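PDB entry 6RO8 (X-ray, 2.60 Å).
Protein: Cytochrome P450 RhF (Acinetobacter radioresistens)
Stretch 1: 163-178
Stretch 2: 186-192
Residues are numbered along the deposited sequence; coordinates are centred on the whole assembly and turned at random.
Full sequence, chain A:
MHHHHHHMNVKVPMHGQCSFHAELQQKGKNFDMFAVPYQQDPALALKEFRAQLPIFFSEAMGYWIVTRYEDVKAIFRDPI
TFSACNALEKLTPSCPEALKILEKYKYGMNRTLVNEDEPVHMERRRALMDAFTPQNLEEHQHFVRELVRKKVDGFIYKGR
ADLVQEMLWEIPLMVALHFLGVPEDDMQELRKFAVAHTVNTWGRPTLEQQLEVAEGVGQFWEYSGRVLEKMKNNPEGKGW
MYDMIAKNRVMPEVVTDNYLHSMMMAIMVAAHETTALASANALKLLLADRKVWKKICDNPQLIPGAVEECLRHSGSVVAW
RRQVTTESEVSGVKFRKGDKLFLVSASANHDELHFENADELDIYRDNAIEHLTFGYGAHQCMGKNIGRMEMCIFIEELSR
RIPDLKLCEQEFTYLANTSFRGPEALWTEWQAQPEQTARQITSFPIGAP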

# COMPACT_ATOMS: atom_id res chain seq x y z
N LEU A 163 3.85 -17.90 7.63
CA LEU A 163 3.68 -17.72 6.19
C LEU A 163 4.39 -16.47 5.70
O LEU A 163 4.82 -16.43 4.54
N VAL A 164 4.50 -15.44 6.54
CA VAL A 164 5.20 -14.22 6.12
C VAL A 164 6.61 -14.57 5.68
O VAL A 164 7.03 -14.28 4.56
N GLN A 165 7.35 -15.26 6.56
CA GLN A 165 8.73 -15.60 6.26
C GLN A 165 8.86 -16.72 5.23
O GLN A 165 9.86 -16.76 4.51
N GLU A 166 7.87 -17.60 5.10
CA GLU A 166 8.00 -18.65 4.09
C GLU A 166 7.76 -18.11 2.69
O GLU A 166 8.48 -18.49 1.75
N MET A 167 6.78 -17.24 2.51
CA MET A 167 6.41 -16.90 1.14
C MET A 167 5.84 -15.49 0.99
O MET A 167 5.99 -14.87 -0.07
N LEU A 168 5.22 -14.95 2.05
CA LEU A 168 4.30 -13.83 1.83
C LEU A 168 5.02 -12.53 1.47
O LEU A 168 4.45 -11.72 0.73
N TRP A 169 6.24 -12.29 1.94
CA TRP A 169 6.97 -11.13 1.43
C TRP A 169 7.89 -11.48 0.26
O TRP A 169 8.09 -10.66 -0.64
N GLU A 170 8.43 -12.69 0.24
CA GLU A 170 9.45 -13.01 -0.75
C GLU A 170 8.87 -13.14 -2.15
O GLU A 170 9.47 -12.68 -3.12
N ILE A 171 7.70 -13.77 -2.28
CA ILE A 171 7.13 -13.99 -3.60
C ILE A 171 6.67 -12.67 -4.23
O ILE A 171 7.04 -12.40 -5.38
N PRO A 172 5.88 -11.83 -3.55
CA PRO A 172 5.52 -10.54 -4.17
C PRO A 172 6.73 -9.74 -4.58
O PRO A 172 6.72 -9.12 -5.65
N LEU A 173 7.79 -9.77 -3.77
CA LEU A 173 9.05 -9.12 -4.14
C LEU A 173 9.58 -9.67 -5.45
O LEU A 173 9.83 -8.91 -6.40
N MET A 174 9.73 -10.99 -5.55
CA MET A 174 10.24 -11.60 -6.77
C MET A 174 9.37 -11.27 -7.97
O MET A 174 9.87 -10.94 -9.05
N VAL A 175 8.05 -11.38 -7.81
CA VAL A 175 7.14 -11.03 -8.90
C VAL A 175 7.39 -9.59 -9.34
O VAL A 175 7.54 -9.31 -10.55
N ALA A 176 7.52 -8.68 -8.37
CA ALA A 176 7.75 -7.27 -8.69
C ALA A 176 9.02 -7.08 -9.52
O ALA A 176 8.98 -6.50 -10.61
N LEU A 177 10.16 -7.53 -8.98
CA LEU A 177 11.41 -7.48 -9.74
C LEU A 177 11.20 -7.99 -11.15
O LEU A 177 11.66 -7.36 -12.11
N HIS A 178 10.48 -9.10 -11.30
CA HIS A 178 10.29 -9.68 -12.63
C HIS A 178 9.37 -8.83 -13.49
O HIS A 178 9.63 -8.66 -14.68
N ASP A 186 20.35 -9.39 -3.56
CA ASP A 186 20.11 -9.57 -2.13
C ASP A 186 18.69 -9.14 -1.78
O ASP A 186 18.35 -7.95 -1.86
N MET A 187 17.85 -10.10 -1.41
CA MET A 187 16.45 -9.80 -1.15
C MET A 187 16.23 -9.33 0.27
O MET A 187 15.31 -8.54 0.51
N GLN A 188 17.04 -9.80 1.21
CA GLN A 188 16.99 -9.21 2.54
C GLN A 188 17.46 -7.76 2.50
O GLN A 188 16.95 -6.92 3.24
N GLU A 189 18.40 -7.45 1.60
CA GLU A 189 18.83 -6.07 1.44
C GLU A 189 17.75 -5.24 0.76
O GLU A 189 17.47 -4.10 1.17
N LEU A 190 17.14 -5.78 -0.30
CA LEU A 190 16.00 -5.11 -0.90
C LEU A 190 14.90 -4.89 0.12
O LEU A 190 14.24 -3.85 0.13
N ARG A 191 14.72 -5.87 1.01
CA ARG A 191 13.68 -5.75 2.02
C ARG A 191 13.95 -4.58 2.96
O ARG A 191 13.06 -3.75 3.19
N LYS A 192 15.16 -4.47 3.50
CA LYS A 192 15.35 -3.39 4.46
C LYS A 192 15.35 -2.03 3.77
O LYS A 192 14.93 -1.04 4.37

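Helix 187-192 crosses helix 170-178 at nearly a right angle, 92°. Side chains do most of the bridging, though Trp169 CH2 also lies 3.5 Å from the backbone Met187 O. The main bump is Met187. Its CB points toward the first stretch, with chi1 m, and the side chain sits as a knob in a hollow formed by Glu170, Leu173, Met174 and Leu177. Met187 SD lies 3.5 Å from Leu173 CD2 and 4.0 Å from Leu177 CD1. Met187 CE reaches Met174 CG at 3.6 Å and Glu170 CG at 3.7 Å.

Leu190, one turn on, extends this apolar patch. Leu190 CB is 4.2 Å from Leu173 CD2, and Leu190 CD1 is 4.1 Å from Leu177 CD1. Leu173 (t, p) and Leu177 (m, t) both point toward the second stretch.

Trp169, chi1 p, also points in. Trp169 CH2 packs 4.0 Å from Met187 CB. The flat guanidinium of Arg191 covers one face of the indole: Arg191 CZ is 3.5 Å from the centroid of the Trp169 five-membered ring, a cation-pi contact. Arg191 CD sits over the six-membered ring. The Arg191 chain is extended, with chi1 to chi3 all t.

Trp169 NE1 donates to Gln165 OE1 at 3.1 Å within its own stretch. No hydrogen bond crosses between the stretches.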

# COMPACT_ATOMS: atom_id res chain seq x y z
CB LEU A 163 2.20 -17.65 5.83
CG LEU A 163 1.40 -18.90 6.20
CD1 LEU A 163 -0.05 -18.84 5.71
CD2 LEU A 163 2.09 -20.18 5.73
CB VAL A 164 5.20 -13.17 7.24
CG1 VAL A 164 6.11 -12.01 6.86
CG2 VAL A 164 3.79 -12.67 7.53
CB GLN A 165 9.47 -15.97 7.55
CG GLN A 165 10.95 -15.61 7.51
CD GLN A 165 11.22 -14.20 6.96
OE1 GLN A 165 12.08 -14.02 6.08
NE2 GLN A 165 10.48 -13.20 7.47
CB GLU A 166 7.05 -19.82 4.38
CG GLU A 166 7.11 -20.34 5.82
CD GLU A 166 8.26 -21.30 6.07
OE1 GLU A 166 8.58 -21.55 7.26
OE2 GLU A 166 8.83 -21.81 5.07
CB MET A 167 5.40 -17.92 0.58
CG MET A 167 4.11 -18.06 1.41
SD MET A 167 2.97 -19.35 0.86
CE MET A 167 3.23 -19.39 -0.87
CB LEU A 168 3.38 -13.65 3.05
CG LEU A 168 2.18 -14.63 3.13
CD1 LEU A 168 1.17 -14.21 4.19
CD2 LEU A 168 1.46 -14.91 1.78
CB TRP A 169 7.77 -10.44 2.54
CG TRP A 169 9.05 -11.08 2.92
CD1 TRP A 169 9.26 -11.95 3.95
CD2 TRP A 169 10.33 -10.86 2.32
NE1 TRP A 169 10.58 -12.32 4.01
CE2 TRP A 169 11.27 -11.67 3.01
CE3 TRP A 169 10.78 -10.09 1.24
CZ2 TRP A 169 12.62 -11.71 2.67
CZ3 TRP A 169 12.12 -10.13 0.90
CH2 TRP A 169 13.02 -10.94 1.62
CB GLU A 170 10.15 -14.29 -0.32
CG GLU A 170 11.58 -14.41 -0.66
CD GLU A 170 12.03 -15.81 -0.37
OE1 GLU A 170 11.54 -16.36 0.64
OE2 GLU A 170 12.81 -16.37 -1.16
CB ILE A 171 6.00 -15.03 -3.55
CG1 ILE A 171 6.60 -16.44 -3.50
CG2 ILE A 171 5.06 -14.90 -4.74
CD1 ILE A 171 5.58 -17.55 -3.32
CB PRO A 172 4.72 -9.83 -3.07
CG PRO A 172 4.22 -10.91 -2.23
CD PRO A 172 5.31 -11.93 -2.20
CB LEU A 173 10.08 -9.30 -3.03
CG LEU A 173 11.45 -8.71 -3.36
CD1 LEU A 173 11.32 -7.23 -3.72
CD2 LEU A 173 12.46 -8.89 -2.22
CB MET A 174 10.33 -13.10 -6.60
CG MET A 174 11.63 -13.58 -6.07
SD MET A 174 11.38 -15.31 -5.73
CE MET A 174 10.88 -15.25 -4.01
CB VAL A 175 5.69 -11.27 -8.44
CG1 VAL A 175 4.70 -10.71 -9.44
CG2 VAL A 175 5.45 -12.78 -8.21
CB ALA A 176 7.82 -6.45 -7.40
CB LEU A 177 12.47 -8.31 -9.03
CG LEU A 177 12.80 -7.82 -7.64
CD1 LEU A 177 13.73 -8.81 -6.96
CD2 LEU A 177 13.45 -6.49 -7.78
CB HIS A 178 9.74 -11.10 -12.49
CG HIS A 178 9.79 -11.88 -13.76
ND1 HIS A 178 10.98 -12.33 -14.30
CD2 HIS A 178 8.81 -12.29 -14.60
CE1 HIS A 178 10.73 -12.98 -15.42
NE2 HIS A 178 9.42 -12.98 -15.63
CB ASP A 186 21.14 -8.82 -1.30
CG ASP A 186 21.28 -9.39 0.11
OD1 ASP A 186 20.40 -10.18 0.53
OD2 ASP A 186 22.27 -9.05 0.80
CB MET A 187 15.61 -11.03 -1.43
CG MET A 187 15.86 -11.57 -2.81
SD MET A 187 14.50 -11.19 -3.90
CE MET A 187 13.25 -12.25 -3.17
CB GLN A 188 17.80 -10.05 3.53
CG GLN A 188 17.06 -11.28 4.08
CD GLN A 188 15.76 -10.94 4.84
OE1 GLN A 188 15.58 -9.81 5.32
NE2 GLN A 188 14.86 -11.92 4.95
CB GLU A 189 20.13 -6.02 0.64
CG GLU A 189 21.00 -4.81 0.94
CD GLU A 189 21.56 -4.82 2.36
OE1 GLU A 189 21.51 -5.88 3.04
OE2 GLU A 189 22.06 -3.76 2.80
CB LEU A 190 15.47 -5.92 -2.07
CG LEU A 190 16.18 -5.61 -3.37
CD1 LEU A 190 16.08 -6.80 -4.31
CD2 LEU A 190 15.56 -4.39 -3.97
CB ARG A 191 13.55 -7.06 2.79
CG ARG A 191 12.23 -7.17 3.50
CD ARG A 191 12.34 -8.13 4.65
NE ARG A 191 11.04 -8.41 5.25
CZ ARG A 191 10.77 -9.50 5.95
NH1 ARG A 191 11.70 -10.42 6.14
NH2 ARG A 191 9.55 -9.67 6.47
CB LYS A 192 16.60 -3.62 5.32
CG LYS A 192 17.87 -3.85 4.59
CD LYS A 192 19.01 -4.15 5.58
CE LYS A 192 18.72 -5.40 6.41
NZ LYS A 192 19.97 -6.20 6.64